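Local coordinates for protein hypothetical sugar kinase (Cytophaga hutchinsonii, PDB 3R8E) that probably phosphorylates a sugar with ATP, as a putative sugar kinase of the ROK family with a ribonuclease H-like fold, at residues A[195-200]-A[242-247]; A[221-226]-A[268-273]. All coordinates share one frame; numbering follows the deposited sequence.

Interaction 1 of 2, residues A[195-200]-A[242-247]; sequences NHLIAY and ADIGTI
The phenol end of Tyr200 comes up to the carboxylate of Asp243, the two flat groups being only 18° from parallel. The hydroxyl stands over one face of the carboxylate: Tyr200 OH is 3.6 Å from Asp243 OD2 and 3.7 Å from Asp243 CG. OD2 lies oblique to the ring, and no hydrogen bond joins the pair; at this distance the contact is a van der Waals one between polar groups. Tyr200 reaches across because its CG is anti to the backbone N (chi1 175°), while the ring also rests on Val240, one turn before Ile244. Asp243 OD1 also makes a long, weak ion pair with Arg184. Replacing Asp243 with an alanine removes the carboxylate, which is likely to leave the Tyr200 hydroxyl without the face it lies over and Arg184 without that weak countercharge.

Deeper in, the contact is apolar. Leu197 CD1 lies 3.8 Å from Ile244 CG1, the two branched side chains crossing at about a right angle, and Leu197 CA and Ile244 CA are 7.9 Å apart. Branched aliphatics suit this buried position, and tyrosine and aspartate its more open flank. Helix 194-207 is thus packed against the long helix 235-259, a helix-on-helix contact in the helical part of a ROK-family, ribonuclease H-like fold.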
loop_
_atom_site.group_PDB
_atom_site.type_symbol
_atom_site.label_atom_id
_atom_site.label_comp_id
_atom_site.label_asym_id
_atom_site.label_seq_id
_atom_site.Cartn_x
_atom_site.Cartn_y
_atom_site.Cartn_z
ATOM N N ASN A 195 -6.107 11.981 20.930
ATOM C CA ASN A 195 -7.179 12.949 21.225
ATOM C C ASN A 195 -8.553 12.436 20.782
ATOM O O ASN A 195 -9.551 12.708 21.448
ATOM C CB ASN A 195 -6.897 14.311 20.579
ATOM C CG ASN A 195 -5.574 14.945 20.960
ATOM O OD1 ASN A 195 -4.881 15.528 20.122
ATOM N ND2 ASN A 195 -5.186 14.847 22.224
ATOM N N HIS A 196 -8.594 11.665 19.683
ATOM C CA HIS A 196 -9.835 11.106 19.152
ATOM C C HIS A 196 -10.281 9.899 19.982
ATOM O O HIS A 196 -11.487 9.715 20.172
ATOM C CB HIS A 196 -9.673 10.767 17.670
ATOM C CG HIS A 196 -9.315 11.976 16.854
ATOM N ND1 HIS A 196 -8.005 12.242 16.493
ATOM C CD2 HIS A 196 -10.102 12.988 16.421
ATOM C CE1 HIS A 196 -8.041 13.386 15.828
ATOM N NE2 HIS A 196 -9.280 13.873 15.761
ATOM N N LEU A 197 -9.317 9.125 20.534
ATOM C CA LEU A 197 -9.589 8.000 21.437
ATOM C C LEU A 197 -10.231 8.536 22.731
ATOM O O LEU A 197 -11.222 7.970 23.202
ATOM C CB LEU A 197 -8.289 7.209 21.742
ATOM C CG LEU A 197 -8.217 6.453 23.082
ATOM C CD1 LEU A 197 -8.831 5.068 22.979
ATOM C CD2 LEU A 197 -6.792 6.369 23.581
ATOM N N ILE A 198 -9.677 9.643 23.276
ATOM C CA ILE A 198 -10.172 10.298 24.499
ATOM C C ILE A 198 -11.595 10.830 24.250
ATOM O O ILE A 198 -12.476 10.604 25.079
ATOM C CB ILE A 198 -9.197 11.414 24.993
ATOM C CG1 ILE A 198 -7.841 10.813 25.436
ATOM C CG2 ILE A 198 -9.823 12.255 26.138
ATOM C CD1 ILE A 198 -6.675 11.807 25.499
ATOM N N ALA A 199 -11.820 11.502 23.099
ATOM C CA ALA A 199 -13.128 12.060 22.728
ATOM C C ALA A 199 -14.178 10.954 22.566
ATOM O O ALA A 199 -15.312 11.132 23.014
ATOM C CB ALA A 199 -13.015 12.874 21.449
ATOM N N TYR A 200 -13.789 9.805 21.968
ATOM C CA TYR A 200 -14.664 8.646 21.781
ATOM C C TYR A 200 -15.008 8.008 23.136
ATOM O O TYR A 200 -16.148 7.582 23.326
ATOM C CB TYR A 200 -14.023 7.609 20.832
ATOM C CG TYR A 200 -14.819 6.326 20.694
ATOM C CD1 TYR A 200 -15.991 6.284 19.944
ATOM C CD2 TYR A 200 -14.406 5.155 21.325
ATOM C CE1 TYR A 200 -16.732 5.109 19.823
ATOM C CE2 TYR A 200 -15.144 3.976 21.219
ATOM C CZ TYR A 200 -16.304 3.957 20.463
ATOM O OH TYR A 200 -17.025 2.793 20.348
ATOM N N ALA A 242 -11.464 -2.641 22.293
ATOM C CA ALA A 242 -11.927 -3.633 21.318
ATOM C C ALA A 242 -12.343 -2.953 19.996
ATOM O O ALA A 242 -12.028 -3.470 18.926
ATOM C CB ALA A 242 -13.088 -4.433 21.888
ATOM N N ASP A 243 -13.017 -1.781 20.076
ATOM C CA ASP A 243 -13.445 -1.029 18.895
ATOM C C ASP A 243 -12.228 -0.422 18.180
ATOM O O ASP A 243 -12.144 -0.510 16.952
ATOM C CB ASP A 243 -14.470 0.056 19.255
ATOM C CG ASP A 243 -15.227 0.564 18.043
ATOM O OD1 ASP A 243 -16.103 -0.173 17.538
ATOM O OD2 ASP A 243 -14.929 1.688 17.586
ATOM N N ILE A 244 -11.267 0.145 18.955
ATOM C CA ILE A 244 -10.008 0.714 18.442
ATOM C C ILE A 244 -9.241 -0.394 17.689
ATOM O O ILE A 244 -8.770 -0.159 16.570
ATOM C CB ILE A 244 -9.172 1.356 19.602
ATOM C CG1 ILE A 244 -9.839 2.650 20.168
ATOM C CG2 ILE A 244 -7.697 1.594 19.225
ATOM C CD1 ILE A 244 -9.959 3.897 19.197
ATOM N N GLY A 245 -9.191 -1.590 18.282
ATOM C CA GLY A 245 -8.541 -2.762 17.698
ATOM C C GLY A 245 -9.096 -3.137 16.338
ATOM O O GLY A 245 -8.330 -3.305 15.386
ATOM N N THR A 246 -10.442 -3.210 16.225
ATOM C CA THR A 246 -11.133 -3.511 14.965
ATOM C C THR A 246 -10.745 -2.486 13.889
ATOM O O THR A 246 -10.418 -2.887 12.768
ATOM C CB THR A 246 -12.657 -3.549 15.172
ATOM O OG1 THR A 246 -12.969 -4.534 16.154
ATOM C CG2 THR A 246 -13.422 -3.852 13.878
ATOM N N ILE A 247 -10.754 -1.174 14.236
ATOM C CA ILE A 247 -10.405 -0.094 13.304
ATOM C C ILE A 247 -8.952 -0.258 12.819
ATOM O O ILE A 247 -8.725 -0.209 11.610
ATOM C CB ILE A 247 -10.657 1.321 13.907
ATOM C CG1 ILE A 247 -12.153 1.519 14.261
ATOM C CG2 ILE A 247 -10.167 2.433 12.950
ATOM C CD1 ILE A 247 -12.436 2.639 15.278
#

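Interaction 2 of 2, residues A[221-226]-A[268-273]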
loop_
_atom_site.group_PDB
_atom_site.type_symbol
_atom_site.label_atom_id
_atom_site.label_comp_id
_atom_site.label_asym_id
_atom_site.label_seq_id
_atom_site.Cartn_x
_atom_site.Cartn_y
_atom_site.Cartn_z
ATOM N N LEU A 221 -8.685 12.042 31.146
ATOM C CA LEU A 221 -8.481 10.763 30.464
ATOM C C LEU A 221 -7.165 10.762 29.692
ATOM O O LEU A 221 -6.696 11.813 29.245
ATOM C CB LEU A 221 -9.648 10.433 29.512
ATOM C CG LEU A 221 -10.986 10.016 30.143
ATOM C CD1 LEU A 221 -12.037 9.821 29.077
ATOM C CD2 LEU A 221 -10.859 8.723 30.939
ATOM N N SER A 222 -6.570 9.569 29.559
ATOM C CA SER A 222 -5.319 9.315 28.846
ATOM C C SER A 222 -5.278 7.839 28.426
ATOM O O SER A 222 -5.975 7.039 29.054
ATOM C CB SER A 222 -4.119 9.669 29.727
ATOM O OG SER A 222 -3.930 8.737 30.778
ATOM N N PRO A 223 -4.489 7.428 27.398
ATOM C CA PRO A 223 -4.452 5.997 27.040
ATOM C C PRO A 223 -4.087 5.104 28.234
ATOM O O PRO A 223 -4.745 4.083 28.440
ATOM C CB PRO A 223 -3.387 5.934 25.940
ATOM C CG PRO A 223 -3.355 7.299 25.367
ATOM C CD PRO A 223 -3.597 8.216 26.523
ATOM N N LYS A 224 -3.096 5.525 29.054
ATOM C CA LYS A 224 -2.632 4.806 30.249
ATOM C C LYS A 224 -3.777 4.572 31.257
ATOM O O LYS A 224 -3.924 3.449 31.741
ATOM C CB LYS A 224 -1.472 5.564 30.920
ATOM C CG LYS A 224 -0.718 4.744 31.965
ATOM C CD LYS A 224 0.374 5.562 32.645
ATOM C CE LYS A 224 1.144 4.765 33.674
ATOM N NZ LYS A 224 0.359 4.546 34.919
ATOM N N VAL A 225 -4.593 5.612 31.545
ATOM C CA VAL A 225 -5.721 5.532 32.482
ATOM C C VAL A 225 -6.805 4.578 31.926
ATOM O O VAL A 225 -7.279 3.717 32.669
ATOM C CB VAL A 225 -6.287 6.939 32.838
ATOM C CG1 VAL A 225 -7.635 6.849 33.549
ATOM C CG2 VAL A 225 -5.295 7.727 33.692
ATOM N N ILE A 226 -7.157 4.696 30.624
ATOM C CA ILE A 226 -8.172 3.838 29.988
ATOM C C ILE A 226 -7.667 2.367 29.962
ATOM O O ILE A 226 -8.471 1.448 30.132
ATOM C CB ILE A 226 -8.594 4.371 28.582
ATOM C CG1 ILE A 226 -9.110 5.833 28.692
ATOM C CG2 ILE A 226 -9.677 3.479 27.937
ATOM C CD1 ILE A 226 -8.999 6.692 27.417
ATOM N N GLY A 268 4.037 3.679 20.125
ATOM C CA GLY A 268 3.271 4.865 20.508
ATOM C C GLY A 268 2.593 4.719 21.854
ATOM O O GLY A 268 2.617 3.639 22.446
ATOM N N GLY A 269 1.982 5.807 22.329
ATOM C CA GLY A 269 1.291 5.860 23.617
ATOM C C GLY A 269 0.177 4.846 23.805
ATOM O O GLY A 269 0.011 4.303 24.901
ATOM N N ILE A 270 -0.573 4.560 22.734
ATOM C CA ILE A 270 -1.701 3.630 22.747
ATOM C C ILE A 270 -1.243 2.151 22.868
ATOM O O ILE A 270 -2.012 1.343 23.403
ATOM C CB ILE A 270 -2.577 3.912 21.487
ATOM C CG1 ILE A 270 -3.684 4.918 21.845
ATOM C CG2 ILE A 270 -3.157 2.657 20.795
ATOM C CD1 ILE A 270 -3.973 5.889 20.788
ATOM N N SER A 271 -0.002 1.813 22.408
ATOM C CA SER A 271 0.558 0.453 22.438
ATOM C C SER A 271 0.681 -0.121 23.864
ATOM O O SER A 271 0.868 -1.330 24.023
ATOM C CB SER A 271 1.916 0.403 21.745
ATOM O OG SER A 271 2.931 1.060 22.487
ATOM N N GLY A 272 0.553 0.734 24.879
ATOM C CA GLY A 272 0.606 0.306 26.275
ATOM C C GLY A 272 -0.617 -0.533 26.616
ATOM O O GLY A 272 -0.604 -1.307 27.579
ATOM N N ALA A 273 -1.680 -0.394 25.786
ATOM C CA ALA A 273 -2.953 -1.109 25.878
ATOM C C ALA A 273 -3.004 -2.281 24.888
ATOM O O ALA A 273 -4.092 -2.748 24.540
ATOM C CB ALA A 273 -4.093 -0.149 25.601
#
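Pro223 meets the 268-273 loop through its CB. This atom lies 3.9 Å from the carbonyl oxygen Gly269 O and 4.2 Å from Ile270 CG1, so one atom touches both a backbone oxygen and an aliphatic branch. No hydrogen bond spans the gap, and the fit rests on van der Waals contact. Proline suits this place: it is the first residue of helix 223-231, where its missing N-H costs no helical bond and its compact ring offers an apolar surface to the loop.

One shell out, the helix start is fixed by Ser222 at the N-cap. Its OG accepts from Val225 N at 3.3 Å, nearly straight at 161°, while Ser222 O receives Ile226 N, so both the side chain and the carbonyl of the cap tie down the first turn. The serine OG sits beside both the backbone N and the carbonyl carbon (chi1 72°), where it can receive the Val225 N-H. On the loop side, Gly268 O takes Ser271 N at 3.2 Å, closing a tight turn. Gly268 itself has a positive phi of 88°, where a side chain would be jammed against the preceding carbonyl. Ile270 is anchored by backbone bonding to Leu152, and Trp241 of helix 235-259 packs on Pro223, Ile270 and Ala273 alike.

Ala273 occupies the N-cap position of helix 274-288. A glycine-rich turn running from strand 263-267 into a helix in this way is consistent with the adenosine-binding motif of the sugar kinase, Hsp70 and actin superfamily.

Interactions 1 and 2 lie next to each other, their centres about 11 Å apart, and both are partly buried. Leu197 bridges them: while its CD1 serves interaction 1, its CD2 packs at 3.8 Å from Ile270 CG1 and at 4.0 Å from Pro223 CG of interaction 2. Trp241 is a second shared neighbour, touching Leu197 as well as Pro223 and Ile270. The chemistry differs with position. Interaction 1 joins two helix flanks, with an apolar inner pair and a polar outer one; interaction 2 sets a helix start against a loop at the end of a strand, where a proline CB meets a glycine carbonyl and an isoleucine branch, with no polar side-chain pair.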